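Local coordinates for protein Alpha/beta hydrolase (Paenibacillus sp. VTT E-133280, PDB 6TJ2) that probably hydrolyses esters such as methyl salicylate, as an extracellular alpha/beta-hydrolase that resembles tobacco salicylic acid binding protein 2, at residues A[49-52]-A[53-57]; A[179-182]-A[183-187]; A[189-192]-A[193-196]; A[261-264]-A[265-269]. All coordinates share one frame; numbering follows the deposited sequence.

Contact 1: residues A[49-52]-A[53-57]; sequences LIHG and SWATA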
ATOM      1  N   LEU A  49       4.887 -26.587  -3.451  1.00 10.50           N
ATOM      2  CA  LEU A  49       5.420 -25.379  -2.793  1.00 10.59           C
ATOM      3  C   LEU A  49       6.934 -25.382  -2.925  1.00  9.84           C
ATOM      4  O   LEU A  49       7.543 -26.360  -2.490  1.00 11.04           O
ATOM      5  CB  LEU A  49       5.020 -25.281  -1.334  1.00 10.78           C
ATOM      6  CG  LEU A  49       3.526 -25.445  -1.045  1.00 11.37           C
ATOM      7  CD1 LEU A  49       3.300 -25.338   0.430  1.00 12.03           C
ATOM      8  CD2 LEU A  49       2.697 -24.380  -1.756  1.00 11.59           C
ATOM      9  N   ILE A  50       7.486 -24.324  -3.480  1.00  9.55           N
ATOM     10  CA  ILE A  50       8.945 -24.154  -3.748  1.00 10.14           C
ATOM     11  C   ILE A  50       9.470 -23.047  -2.864  1.00  9.75           C
ATOM     12  O   ILE A  50       9.118 -21.873  -3.063  1.00 10.66           O
ATOM     13  CB  ILE A  50       9.171 -23.883  -5.234  1.00 10.23           C
ATOM     14  CG1 ILE A  50       8.500 -24.915  -6.149  1.00 11.21           C
ATOM     15  CG2 ILE A  50      10.675 -23.733  -5.475  1.00 10.98           C
ATOM     16  CD1 ILE A  50       8.937 -26.363  -5.872  1.00 12.48           C
ATOM     17  N   HIS A  51      10.303 -23.416  -1.899  1.00  9.86           N
ATOM     18  CA  HIS A  51      10.930 -22.442  -1.005  1.00  9.99           C
ATOM     19  C   HIS A  51      11.949 -21.593  -1.774  1.00  9.85           C
ATOM     20  O   HIS A  51      12.380 -21.974  -2.873  1.00 10.16           O
ATOM     21  CB  HIS A  51      11.555 -23.085   0.214  1.00  9.81           C
ATOM     22  CG  HIS A  51      12.775 -23.930  -0.050  1.00 10.27           C
ATOM     23  ND1 HIS A  51      14.011 -23.371  -0.305  1.00 11.29           N
ATOM     24  CD2 HIS A  51      12.934 -25.265  -0.151  1.00 11.08           C
ATOM     25  CE1 HIS A  51      14.900 -24.344  -0.488  1.00 11.56           C
ATOM     26  NE2 HIS A  51      14.272 -25.511  -0.411  1.00 11.28           N
ATOM     27  N   GLY A  52      12.388 -20.545  -1.119  1.00 10.66           N
ATOM     28  CA  GLY A  52      13.413 -19.666  -1.648  1.00 10.29           C
ATOM     29  C   GLY A  52      14.733 -19.817  -0.936  1.00 10.23           C
ATOM     30  O   GLY A  52      15.049 -20.891  -0.379  1.00 10.42           O
ATOM     31  N   SER A  53      15.566 -18.806  -1.031  1.00 11.25           N
ATOM     32  CA  SER A  53      16.942 -18.843  -0.500  1.00 10.45           C
ATOM     33  C   SER A  53      16.937 -18.752   1.026  1.00 10.80           C
ATOM     34  O   SER A  53      15.954 -18.261   1.672  1.00 11.56           O
ATOM     35  CB  SER A  53      17.781 -17.757  -1.101  1.00 11.12           C
ATOM     36  OG  SER A  53      17.886 -17.889  -2.490  1.00 12.24           O
ATOM     37  N   TRP A  54      18.004 -19.226   1.646  1.00 10.85           N
ATOM     38  CA  TRP A  54      18.168 -19.164   3.111  1.00 10.83           C
ATOM     39  C   TRP A  54      16.996 -19.941   3.749  1.00 10.90           C
ATOM     40  O   TRP A  54      16.464 -19.490   4.764  1.00 11.50           O
ATOM     41  CB  TRP A  54      18.279 -17.740   3.623  1.00 11.47           C
ATOM     42  CG  TRP A  54      19.354 -16.962   2.960  1.00 11.45           C
ATOM     43  CD1 TRP A  54      20.703 -17.159   3.076  1.00 11.97           C
ATOM     44  CD2 TRP A  54      19.211 -15.972   1.939  1.00 11.12           C
ATOM     45  NE1 TRP A  54      21.391 -16.316   2.245  1.00 12.34           N
ATOM     46  CE2 TRP A  54      20.492 -15.566   1.528  1.00 12.03           C
ATOM     47  CE3 TRP A  54      18.076 -15.342   1.397  1.00 11.34           C
ATOM     48  CZ2 TRP A  54      20.667 -14.619   0.513  1.00 12.99           C
ATOM     49  CZ3 TRP A  54      18.266 -14.397   0.423  1.00 11.76           C
ATOM     50  CH2 TRP A  54      19.526 -14.048   0.003  1.00 13.24           C
ATOM     51  N   ALA A  55      16.597 -21.035   3.158  1.00 11.22           N
ATOM     52  CA  ALA A  55      15.422 -21.794   3.588  1.00 11.36           C
ATOM     53  C   ALA A  55      15.579 -23.218   3.083  1.00 11.97           C
ATOM     54  O   ALA A  55      16.336 -23.508   2.166  1.00 11.62           O
ATOM     55  CB  ALA A  55      14.157 -21.177   3.099  1.00 11.82           C
ATOM     56  N   THR A  56      14.827 -24.115   3.666  1.00 11.94           N
ATOM     57  CA  THR A  56      14.689 -25.513   3.243  1.00 12.19           C
ATOM     58  C   THR A  56      13.200 -25.808   3.031  1.00 11.74           C
ATOM     59  O   THR A  56      12.319 -24.945   3.250  1.00 12.11           O
ATOM     60  CB  THR A  56      15.246 -26.471   4.300  1.00 12.85           C
ATOM     61  OG1 THR A  56      14.422 -26.446   5.466  1.00 15.70           O
ATOM     62  CG2 THR A  56      16.663 -26.125   4.701  1.00 15.65           C
ATOM     63  N   ALA A  57      12.892 -27.028   2.630  1.00 11.84           N
ATOM     64  CA  ALA A  57      11.476 -27.461   2.493  1.00 12.27           C
ATOM     65  C   ALA A  57      10.733 -27.291   3.821  1.00 12.53           C
ATOM     66  O   ALA A  57       9.492 -27.140   3.792  1.00 12.97           O
ATOM     67  CB  ALA A  57      11.472 -28.917   2.048  1.00 12.93           C
TER
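His51 and Gly52 follow the end of strand 46-50, and the chain then doubles back so that Ala55 and Thr56 pass over the His51 ring and Ala57 comes close to it. The CA atoms of His51 and Ala57 are 6.1 Å apart. Trp54 takes a left-handed backbone conformation at the reversal. The ring of His51 stands between the two arms of the turn. Its CG sits between the backbone N and the carbonyl carbon (chi1 69°), which stands the ring up against the returning backbone. Within this turn, one ring face is met by backbone atoms: Ala55 C and Thr56 C both lie over it, toward the rim. Thr56 C comes 3.2 Å from His51 CD2. His51 CE1 is 3.1 Å from Ala55 O.

The rotation of the ring is fixed at both nitrogens. His51 ND1 donates to Gly52 O over 2.7 Å, with an N-H...O angle of 162°. The acceptor lies in the ring plane, and the bond uses a lone pair in the carbonyl plane. NE2 bonds to Glu78, which also takes the N-H of Ala57. Tyr79 stacks on the ring. Ala55 CB touches Gly52 O at 3.6 Å. Trp54 and Ser53 turn away, and Trp54 NE1 bonds to Ile175 O. This is the His-Gly loop after an inner strand of the alpha/beta-hydrolase fold, beside the probable nucleophile elbow, where such enzymes commonly build the oxyanion hole.

Contact 2: residues A[179-182]-A[183-187]; sequences FPLF and RDTFV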
ATOM      1  N   PHE A 179      22.596 -11.257  10.959  1.00 12.80           N
ATOM      2  CA  PHE A 179      21.366 -11.336  11.767  1.00 11.32           C
ATOM      3  C   PHE A 179      20.683  -9.975  11.831  1.00 12.25           C
ATOM      4  O   PHE A 179      19.434  -9.928  11.747  1.00 12.00           O
ATOM      5  CB  PHE A 179      21.645 -11.875  13.177  1.00 11.63           C
ATOM      6  CG  PHE A 179      20.404 -11.998  14.016  1.00 12.49           C
ATOM      7  CD1 PHE A 179      19.328 -12.780  13.631  1.00 11.94           C
ATOM      8  CD2 PHE A 179      20.232 -11.245  15.161  1.00 13.04           C
ATOM      9  CE1 PHE A 179      18.162 -12.852  14.372  1.00 12.68           C
ATOM     10  CE2 PHE A 179      19.059 -11.331  15.920  1.00 14.26           C
ATOM     11  CZ  PHE A 179      18.017 -12.114  15.509  1.00 12.37           C
ATOM     12  N   PRO A 180      21.368  -8.832  11.981  1.00 11.69           N
ATOM     13  CA  PRO A 180      20.608  -7.574  12.099  1.00 12.76           C
ATOM     14  C   PRO A 180      19.766  -7.327  10.842  1.00 13.37           C
ATOM     15  O   PRO A 180      18.580  -6.924  10.924  1.00 12.89           O
ATOM     16  CB  PRO A 180      21.695  -6.520  12.329  1.00 13.93           C
ATOM     17  CG  PRO A 180      22.814  -7.304  13.031  1.00 14.41           C
ATOM     18  CD  PRO A 180      22.797  -8.601  12.249  1.00 14.42           C
ATOM     19  N   LEU A 181      20.293  -7.547   9.658  1.00 11.95           N
ATOM     20  CA  LEU A 181      19.587  -7.446   8.368  1.00 11.35           C
ATOM     21  C   LEU A 181      18.434  -8.424   8.377  1.00 10.53           C
ATOM     22  O   LEU A 181      17.276  -8.035   8.045  1.00 12.04           O
ATOM     23  CB  LEU A 181      20.521  -7.736   7.193  1.00 14.26           C
ATOM     24  CG  LEU A 181      19.864  -7.657   5.830  1.00 14.69           C
ATOM     25  CD1 LEU A 181      19.419  -6.254   5.456  1.00 14.62           C
ATOM     26  CD2 LEU A 181      20.755  -8.254   4.757  1.00 16.28           C
ATOM     27  N   PHE A 182      18.638  -9.663   8.714  1.00  9.93           N
ATOM     28  CA  PHE A 182      17.589 -10.655   8.766  1.00  9.78           C
ATOM     29  C   PHE A 182      16.481 -10.238   9.720  1.00 10.43           C
ATOM     30  O   PHE A 182      15.265 -10.270   9.348  1.00  9.95           O
ATOM     31  CB  PHE A 182      18.194 -12.013   9.140  1.00 10.35           C
ATOM     32  CG  PHE A 182      17.188 -13.125   9.244  1.00 10.14           C
ATOM     33  CD1 PHE A 182      16.808 -13.856   8.135  1.00 12.04           C
ATOM     34  CD2 PHE A 182      16.629 -13.482  10.458  1.00 11.64           C
ATOM     35  CE1 PHE A 182      15.917 -14.915   8.234  1.00 13.09           C
ATOM     36  CE2 PHE A 182      15.725 -14.526  10.548  1.00 10.96           C
ATOM     37  CZ  PHE A 182      15.354 -15.218   9.429  1.00 11.06           C
ATOM     38  N   ARG A 183      16.870  -9.853  10.929  1.00  9.58           N
ATOM     39  CA  ARG A 183      15.891  -9.557  12.001  1.00 10.55           C
ATOM     40  C   ARG A 183      14.985  -8.419  11.545  1.00  9.77           C
ATOM     41  O   ARG A 183      13.780  -8.437  11.834  1.00 11.13           O
ATOM     42  CB  ARG A 183      16.648  -9.281  13.303  1.00 10.55           C
ATOM     43  CG  ARG A 183      15.721  -9.259  14.529  1.00 11.50           C
ATOM     44  CD  ARG A 183      15.158  -7.868  14.761  1.00 11.70           C
ATOM     45  NE  ARG A 183      14.183  -7.881  15.839  1.00 12.63           N
ATOM     46  CZ  ARG A 183      12.908  -8.215  15.728  1.00 12.11           C
ATOM     47  NH1 ARG A 183      12.379  -8.615  14.587  1.00 12.43           N
ATOM     48  NH2 ARG A 183      12.120  -8.200  16.778  1.00 12.32           N
ATOM     49  N   ASP A 184      15.580  -7.384  11.001  1.00 10.05           N
ATOM     50  CA  ASP A 184      14.852  -6.141  10.692  1.00  9.78           C
ATOM     51  C   ASP A 184      14.227  -6.132   9.294  1.00 10.00           C
ATOM     52  O   ASP A 184      13.344  -5.286   9.111  1.00 10.46           O
ATOM     53  CB  ASP A 184      15.680  -4.893  11.011  1.00 11.28           C
ATOM     54  CG  ASP A 184      15.696  -4.545  12.496  1.00 12.86           C
ATOM     55  OD1 ASP A 184      14.869  -5.022  13.243  1.00 11.85           O
ATOM     56  OD2 ASP A 184      16.510  -3.649  12.802  1.00 16.79           O
ATOM     57  N   THR A 185      14.602  -7.002   8.369  1.00  9.81           N
ATOM     58  CA  THR A 185      14.038  -6.933   7.007  1.00 10.22           C
ATOM     59  C   THR A 185      13.473  -8.233   6.508  1.00 10.15           C
ATOM     60  O   THR A 185      12.715  -8.158   5.520  1.00 10.43           O
ATOM     61  CB  THR A 185      15.012  -6.362   5.977  1.00 11.43           C
ATOM     62  OG1 THR A 185      16.030  -7.308   5.663  1.00 11.84           O
ATOM     63  CG2 THR A 185      15.616  -5.065   6.455  1.00 12.21           C
ATOM     64  N   PHE A 186      13.738  -9.386   7.115  1.00  9.84           N
ATOM     65  CA  PHE A 186      13.125 -10.668   6.728  1.00  9.91           C
ATOM     66  C   PHE A 186      12.029 -11.079   7.701  1.00  9.50           C
ATOM     67  O   PHE A 186      11.051 -11.718   7.330  1.00 10.31           O
ATOM     68  CB  PHE A 186      14.185 -11.771   6.617  1.00 11.45           C
ATOM     69  CG  PHE A 186      15.002 -11.716   5.353  1.00 11.68           C
ATOM     70  CD1 PHE A 186      15.014 -12.824   4.521  1.00 15.02           C
ATOM     71  CD2 PHE A 186      15.782 -10.640   4.989  1.00 13.16           C
ATOM     72  CE1 PHE A 186      15.749 -12.828   3.340  1.00 14.39           C
ATOM     73  CE2 PHE A 186      16.545 -10.660   3.824  1.00 15.41           C
ATOM     74  CZ  PHE A 186      16.492 -11.764   2.994  1.00 15.60           C
ATOM     75  N   VAL A 187      12.268 -10.798   8.992  1.00  9.39           N
ATOM     76  CA  VAL A 187      11.315 -11.160  10.071  1.00  9.87           C
ATOM     77  C   VAL A 187      10.971  -9.923  10.921  1.00  9.88           C
ATOM     78  O   VAL A 187      10.890  -9.968  12.169  1.00 10.07           O
ATOM     79  CB  VAL A 187      11.856 -12.340  10.901  1.00 10.14           C
ATOM     80  CG1 VAL A 187      11.917 -13.609  10.069  1.00 11.10           C
ATOM     81  CG2 VAL A 187      13.200 -12.079  11.527  1.00  9.97           C
TER
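Phe179 and Arg183 run side by side in the same direction, one turn apart on helix 179-185. Both have CG anti to the backbone N, which sends them out along the same side of the helix. Arg183 CB lies over one face of the Phe179 ring, 4.0 Å from its centroid, as a CH-pi contact. The ring and guanidinium planes are 23° apart.

Phe182 meets two side chains. Its long axis crosses that of Phe186 at about a right angle, yet the ring planes are only 24° apart. The rings are slid apart and barely overlap, so the touch is Phe182 CD1 on Phe186 CB at 3.7 Å. At another part of the ring, Phe182 CE2 packs on Val187 CG2 at 3.6 Å.

Leu181 and Thr185 cross at a slant. Thr185 OG1 donates to Leu181 O over 2.8 Å from above the carbonyl plane. Thr185 N reaches the same oxygen from the opposite face, so two bonds grip it. Phe182 O is also shared: Phe186 N donates at 2.8 Å and Val187 N at 3.1 Å.

The polar ends find partners outside the segments. Arg183 NH2 bonds to Ala190 O and to Asp285 O of the second subunit. Asp184 forms salt bridges with Arg256 and Arg136 of that subunit. Phe179 and Arg183 pack on helix 192-200, where Tyr199 meets the rings of Phe179 and Phe182. Phe186 and Val187 face the loop before helix 267-270, and Phe186 meets the ring of His264 nearly perpendicularly.

Contact 3: residues A[189-192]-A[193-196]; sequences TASL and AQAQ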
ATOM      1  N   THR A 189       8.320  -8.432  11.632  1.00 10.04           N
ATOM      2  CA  THR A 189       7.108  -8.482  12.505  1.00 10.79           C
ATOM      3  C   THR A 189       7.280  -9.508  13.625  1.00 10.99           C
ATOM      4  O   THR A 189       6.375  -9.592  14.465  1.00 12.60           O
ATOM      5  CB  THR A 189       5.843  -8.764  11.688  1.00 11.48           C
ATOM      6  OG1 THR A 189       5.888 -10.100  11.189  1.00 11.14           O
ATOM      7  CG2 THR A 189       5.691  -7.810  10.536  1.00 12.55           C
ATOM      8  N   ALA A 190       8.361 -10.251  13.650  1.00 11.20           N
ATOM      9  CA  ALA A 190       8.613 -11.245  14.717  1.00 11.44           C
ATOM     10  C   ALA A 190       9.152 -10.577  15.979  1.00 11.21           C
ATOM     11  O   ALA A 190       9.806  -9.534  15.916  1.00 11.18           O
ATOM     12  CB  ALA A 190       9.640 -12.265  14.243  1.00 12.05           C
ATOM     13  N   SER A 191       8.933 -11.261  17.117  1.00 12.34           N
ATOM     14  CA  SER A 191       9.664 -10.933  18.352  1.00 12.71           C
ATOM     15  C   SER A 191      11.135 -11.299  18.170  1.00 12.62           C
ATOM     16  O   SER A 191      11.474 -12.055  17.253  1.00 12.73           O
ATOM     17  CB  SER A 191       9.062 -11.673  19.521  1.00 14.56           C
ATOM     18  OG  SER A 191       9.357 -13.060  19.431  1.00 16.35           O
ATOM     19  N   LEU A 192      11.991 -10.828  19.039  1.00 13.47           N
ATOM     20  CA  LEU A 192      13.423 -11.195  18.969  1.00 12.78           C
ATOM     21  C   LEU A 192      13.592 -12.711  19.160  1.00 13.60           C
ATOM     22  O   LEU A 192      14.352 -13.327  18.413  1.00 12.69           O
ATOM     23  CB  LEU A 192      14.211 -10.473  20.041  1.00 13.01           C
ATOM     24  CG  LEU A 192      15.691 -10.846  20.017  1.00 14.50           C
ATOM     25  CD1 LEU A 192      16.338 -10.479  18.705  1.00 15.97           C
ATOM     26  CD2 LEU A 192      16.416 -10.184  21.195  1.00 15.88           C
ATOM     27  N   ALA A 193      12.867 -13.333  20.074  1.00 13.64           N
ATOM     28  CA  ALA A 193      13.042 -14.787  20.312  1.00 14.71           C
ATOM     29  C   ALA A 193      12.617 -15.543  19.078  1.00 13.26           C
ATOM     30  O   ALA A 193      13.252 -16.529  18.674  1.00 13.56           O
ATOM     31  CB  ALA A 193      12.256 -15.283  21.485  1.00 16.12           C
ATOM     32  N   GLN A 194      11.543 -15.135  18.424  1.00 12.51           N
ATOM     33  CA  GLN A 194      11.081 -15.759  17.165  1.00 11.98           C
ATOM     34  C   GLN A 194      12.146 -15.551  16.072  1.00 12.15           C
ATOM     35  O   GLN A 194      12.504 -16.479  15.355  1.00 11.82           O
ATOM     36  CB  GLN A 194       9.729 -15.186  16.720  1.00 12.78           C
ATOM     37  CG  GLN A 194       8.562 -15.614  17.587  1.00 14.15           C
ATOM     38  CD  GLN A 194       7.288 -14.900  17.244  1.00 14.83           C
ATOM     39  OE1 GLN A 194       7.311 -13.725  16.812  1.00 15.23           O
ATOM     40  NE2 GLN A 194       6.174 -15.618  17.387  1.00 16.76           N
ATOM     41  N   ALA A 195      12.625 -14.350  15.963  1.00 10.76           N
ATOM     42  CA  ALA A 195      13.644 -14.003  14.968  1.00 10.73           C
ATOM     43  C   ALA A 195      14.879 -14.893  15.108  1.00 10.93           C
ATOM     44  O   ALA A 195      15.439 -15.384  14.122  1.00 11.73           O
ATOM     45  CB  ALA A 195      14.001 -12.540  15.047  1.00 10.92           C
ATOM     46  N   GLN A 196      15.297 -15.085  16.351  1.00 11.70           N
ATOM     47  CA  GLN A 196      16.496 -15.923  16.621  1.00 11.83           C
ATOM     48  C   GLN A 196      16.185 -17.353  16.192  1.00 11.81           C
ATOM     49  O   GLN A 196      17.064 -18.000  15.574  1.00 12.73           O
ATOM     50  CB  GLN A 196      16.854 -15.837  18.096  1.00 12.22           C
ATOM     51  CG  GLN A 196      17.395 -14.484  18.564  1.00 12.87           C
ATOM     52  CD  GLN A 196      17.388 -14.248  20.056  1.00 13.31           C
ATOM     53  OE1 GLN A 196      16.598 -14.872  20.747  1.00 14.80           O
ATOM     54  NE2 GLN A 196      18.302 -13.400  20.499  1.00 15.58           N
TER
HETATM   55  O   HOH W   1       5.120 -12.422  15.458  1.00 27.04           O
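Ser191 and Gln194 grip each other at the start of helix 192-200, and this is the tight part of the contact. Ser191 OG sits between its backbone N and carbonyl carbon (chi1 71°), which turns it toward the first turn of the helix. There it accepts from Gln194 N at 3.2 Å, with an N-H...O angle of 163°. In return Ser191 N donates to Gln194 OE1 over 3.0 Å, also nearly straight at 164°. The donor is tilted from the amide carbonyl plane. Gln194 is extended beyond CG, so its amide oxygen reaches back to the serine N-H, with Gln194 CG 3.2 Å from Ser191 OG.

The reciprocal pair is a capping box, with Ser191 as the N-cap. The serine hydroxyl satisfies an N-H group that has no earlier helical carbonyl to bond. Regular helical bonding then begins with Ala195 N to Ser191 O and Gln196 N to Leu192 O. On the inner side, Ala190 CB points to the helix and lies 4.4 Å from Ala195 CB. Ala190 also touches Thr266, and Ala195 packs on Phe179 and Arg183.

The outer side is looser. Leu192 and Gln196 slant across each other, with Leu192 CG 3.7 Å from Gln196 NE2. Leu192 also packs on Asp285 of the second subunit. At the other end, a water donates to Gln194 OE1 at 2.9 Å and to Thr189 O, tying the glutamine amide to the loop before the cap.

Contact 4: residues A[261-264]-A[265-269]; sequences KGDH and MTTVR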
ATOM      1  N   LYS A 261      -1.568  -9.688   5.242  1.00 11.46           N
ATOM      2  CA  LYS A 261      -0.735  -9.053   6.267  1.00 11.59           C
ATOM      3  C   LYS A 261       0.370 -10.007   6.689  1.00 11.92           C
ATOM      4  O   LYS A 261       0.093 -11.146   7.056  1.00 13.58           O
ATOM      5  CB  LYS A 261      -1.638  -8.672   7.445  1.00 14.35           C
ATOM      6  CG  LYS A 261      -0.894  -8.078   8.635  1.00 20.79           C
ATOM      7  CD  LYS A 261      -1.693  -7.620   9.893  1.00 24.56           C
ATOM      8  CE  LYS A 261      -0.893  -6.734  10.858  1.00 26.01           C
ATOM      9  NZ  LYS A 261      -0.141  -5.627  10.192  1.00 30.10           N
ATOM     10  N   GLY A 262       1.590  -9.526   6.660  1.00  9.82           N
ATOM     11  CA  GLY A 262       2.747 -10.277   7.122  1.00 10.16           C
ATOM     12  C   GLY A 262       4.037  -9.833   6.491  1.00  9.69           C
ATOM     13  O   GLY A 262       4.105  -8.813   5.847  1.00 10.77           O
ATOM     14  N   ASP A 263       5.061 -10.655   6.720  1.00  9.79           N
ATOM     15  CA  ASP A 263       6.436 -10.333   6.266  1.00  9.68           C
ATOM     16  C   ASP A 263       7.055 -11.541   5.574  1.00 10.18           C
ATOM     17  O   ASP A 263       6.356 -12.492   5.245  1.00 10.74           O
ATOM     18  CB  ASP A 263       7.244  -9.818   7.459  1.00  9.82           C
ATOM     19  CG  ASP A 263       7.521 -10.898   8.471  1.00 11.17           C
ATOM     20  OD1 ASP A 263       7.316 -12.111   8.150  1.00 10.98           O
ATOM     21  OD2 ASP A 263       8.005 -10.518   9.595  1.00 11.06           O
ATOM     22  N   HIS A 264       8.339 -11.472   5.274  1.00 10.15           N
ATOM     23  CA  HIS A 264       8.936 -12.499   4.422  1.00 10.32           C
ATOM     24  C   HIS A 264       8.973 -13.878   5.066  1.00  9.31           C
ATOM     25  O   HIS A 264       8.646 -14.856   4.386  1.00 10.63           O
ATOM     26  CB  HIS A 264      10.359 -12.062   4.029  1.00 10.50           C
ATOM     27  CG  HIS A 264      10.851 -12.694   2.782  1.00 10.66           C
ATOM     28  ND1 HIS A 264      10.182 -12.575   1.605  1.00 10.75           N
ATOM     29  CD2 HIS A 264      11.984 -13.404   2.495  1.00  9.93           C
ATOM     30  CE1 HIS A 264      10.889 -13.121   0.639  1.00 12.12           C
ATOM     31  NE2 HIS A 264      11.992 -13.667   1.131  1.00 12.68           N
ATOM     32  N   MET A 265       9.404 -13.980   6.308  1.00 10.53           N
ATOM     33  CA  MET A 265       9.662 -15.337   6.889  1.00 10.87           C
ATOM     34  C   MET A 265       8.996 -15.570   8.240  1.00 10.89           C
ATOM     35  O   MET A 265       9.064 -16.723   8.699  1.00 12.30           O
ATOM     36  CB  MET A 265      11.156 -15.612   6.976  1.00 13.04           C
ATOM     37  CG  MET A 265      11.781 -15.599   5.633  1.00 14.69           C
ATOM     38  SD  MET A 265      13.413 -16.358   5.719  1.00 19.45           S
ATOM     39  CE  MET A 265      13.725 -16.722   4.000  1.00 23.84           C
ATOM     40  N   THR A 266       8.284 -14.630   8.840  1.00 10.14           N
ATOM     41  CA  THR A 266       7.597 -14.906  10.134  1.00 10.98           C
ATOM     42  C   THR A 266       6.256 -15.596   9.873  1.00 11.26           C
ATOM     43  O   THR A 266       5.893 -16.582  10.531  1.00 11.49           O
ATOM     44  CB  THR A 266       7.329 -13.589  10.866  1.00 11.08           C
ATOM     45  OG1 THR A 266       8.552 -12.866  11.008  1.00 12.13           O
ATOM     46  CG2 THR A 266       6.660 -13.785  12.205  1.00 11.73           C
ATOM     47  N   THR A 267       5.468 -15.035   8.967  1.00 10.99           N
ATOM     48  CA  THR A 267       4.014 -15.268   8.949  1.00 10.90           C
ATOM     49  C   THR A 267       3.680 -16.679   8.569  1.00 10.97           C
ATOM     50  O   THR A 267       2.689 -17.235   9.080  1.00 11.62           O
ATOM     51  CB  THR A 267       3.365 -14.228   8.038  1.00 11.18           C
ATOM     52  OG1 THR A 267       3.981 -12.950   8.255  1.00 12.35           O
ATOM     53  CG2 THR A 267       1.861 -14.099   8.257  1.00 12.82           C
ATOM     54  N   VAL A 268       4.467 -17.299   7.717  1.00 10.99           N
ATOM     55  CA  VAL A 268       4.175 -18.718   7.348  1.00 12.68           C
ATOM     56  C   VAL A 268       4.344 -19.619   8.564  1.00 13.15           C
ATOM     57  O   VAL A 268       3.849 -20.778   8.580  1.00 14.03           O
ATOM     58  CB  VAL A 268       5.037 -19.241   6.192  1.00 14.92           C
ATOM     59  CG1 VAL A 268       4.689 -18.476   4.932  1.00 14.99           C
ATOM     60  CG2 VAL A 268       6.511 -19.244   6.523  1.00 15.42           C
ATOM     61  N   ARG A 269       5.065 -19.182   9.595  1.00 12.76           N
ATOM     62  CA  ARG A 269       5.245 -19.966  10.853  1.00 13.77           C
ATOM     63  C   ARG A 269       4.221 -19.551  11.875  1.00 14.55           C
ATOM     64  O   ARG A 269       3.696 -20.444  12.565  1.00 17.07           O
ATOM     65  CB  ARG A 269       6.627 -19.775  11.469  1.00 15.97           C
ATOM     66  CG  ARG A 269       7.665 -20.633  10.793  1.00 16.79           C
ATOM     67  CD  ARG A 269       8.458 -19.799   9.834  1.00 19.02           C
ATOM     68  NE  ARG A 269       9.546 -20.635   9.367  1.00 19.04           N
ATOM     69  CZ  ARG A 269      10.736 -20.185   8.994  1.00 16.74           C
ATOM     70  NH1 ARG A 269      10.989 -18.904   8.861  1.00 15.10           N
ATOM     71  NH2 ARG A 269      11.663 -21.062   8.697  1.00 19.43           N
TER
HETATM   72  O   HOH W   2       6.087 -15.351   5.812  1.00 13.81           O
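Asp263 and Thr266 are joined by two hydrogen bonds, one to each carboxylate oxygen. Thr266 N donates to Asp263 OD1 over 2.8 Å, on the syn side and 16° out of the carboxylate plane. Thr266 OG1 donates to Asp263 OD2, also over 2.8 Å, on its syn lone pair. Asp263 CG lies between the backbone N and the carbonyl carbon (chi1 69°), which folds the carboxylate forward over the turn. OD2 has a further partner in Thr189 OG1, so the buried carboxylate is held by at least three bonds.

Two other bonds fix the backbone. Asp263 N donates to Thr267 OG1 at 3.0 Å. Gly262 CA packs 3.2 Å from Thr267 OG1. Arg269 NH1 donates to Met265 O over 2.9 Å, with the oxygen close to the guanidinium plane. A water accepts from Val268 N and probably donates to Asp263 O.

Van der Waals touches are fewer. His264 and Met265 lie side by side and point the same way, with Met265 CG 3.8 Å from His264 CD2. Thr267 CG2 is 3.6 Å from Lys261 O.

His264 ND1 bonds to Asp234, consistent with a Ser-His-Asp triad with Ser117. The loop that holds it joins strand 256-260, outermost in this chain's sheet, to helix 267-270. Thr267 packs on helix 272-283, while Thr266 and Arg269 touch Phe198 of helix 192-200.

The contacts follow one another along the chain in the order 1 to 4. Contact 1 leaves strand 46-50 inside the six-stranded parallel sheet, and contact 4 follows strand 256-260, the outermost of this chain's sheet. Their centres are about 14 Å apart, and Met265 CE packs on Ser53 O. Contacts 2 and 3 belong to the successive helices 179-185 and 192-200, with centres about 9 Å apart, and both touch the second subunit. Contact 2 meets contact 1 through Phe186 and Trp54. It is also tied to contact 4 by a probable hydrogen bond from Met265 N to Phe186 O. The helical region thus joins the subunit interface to loops around the probable active site.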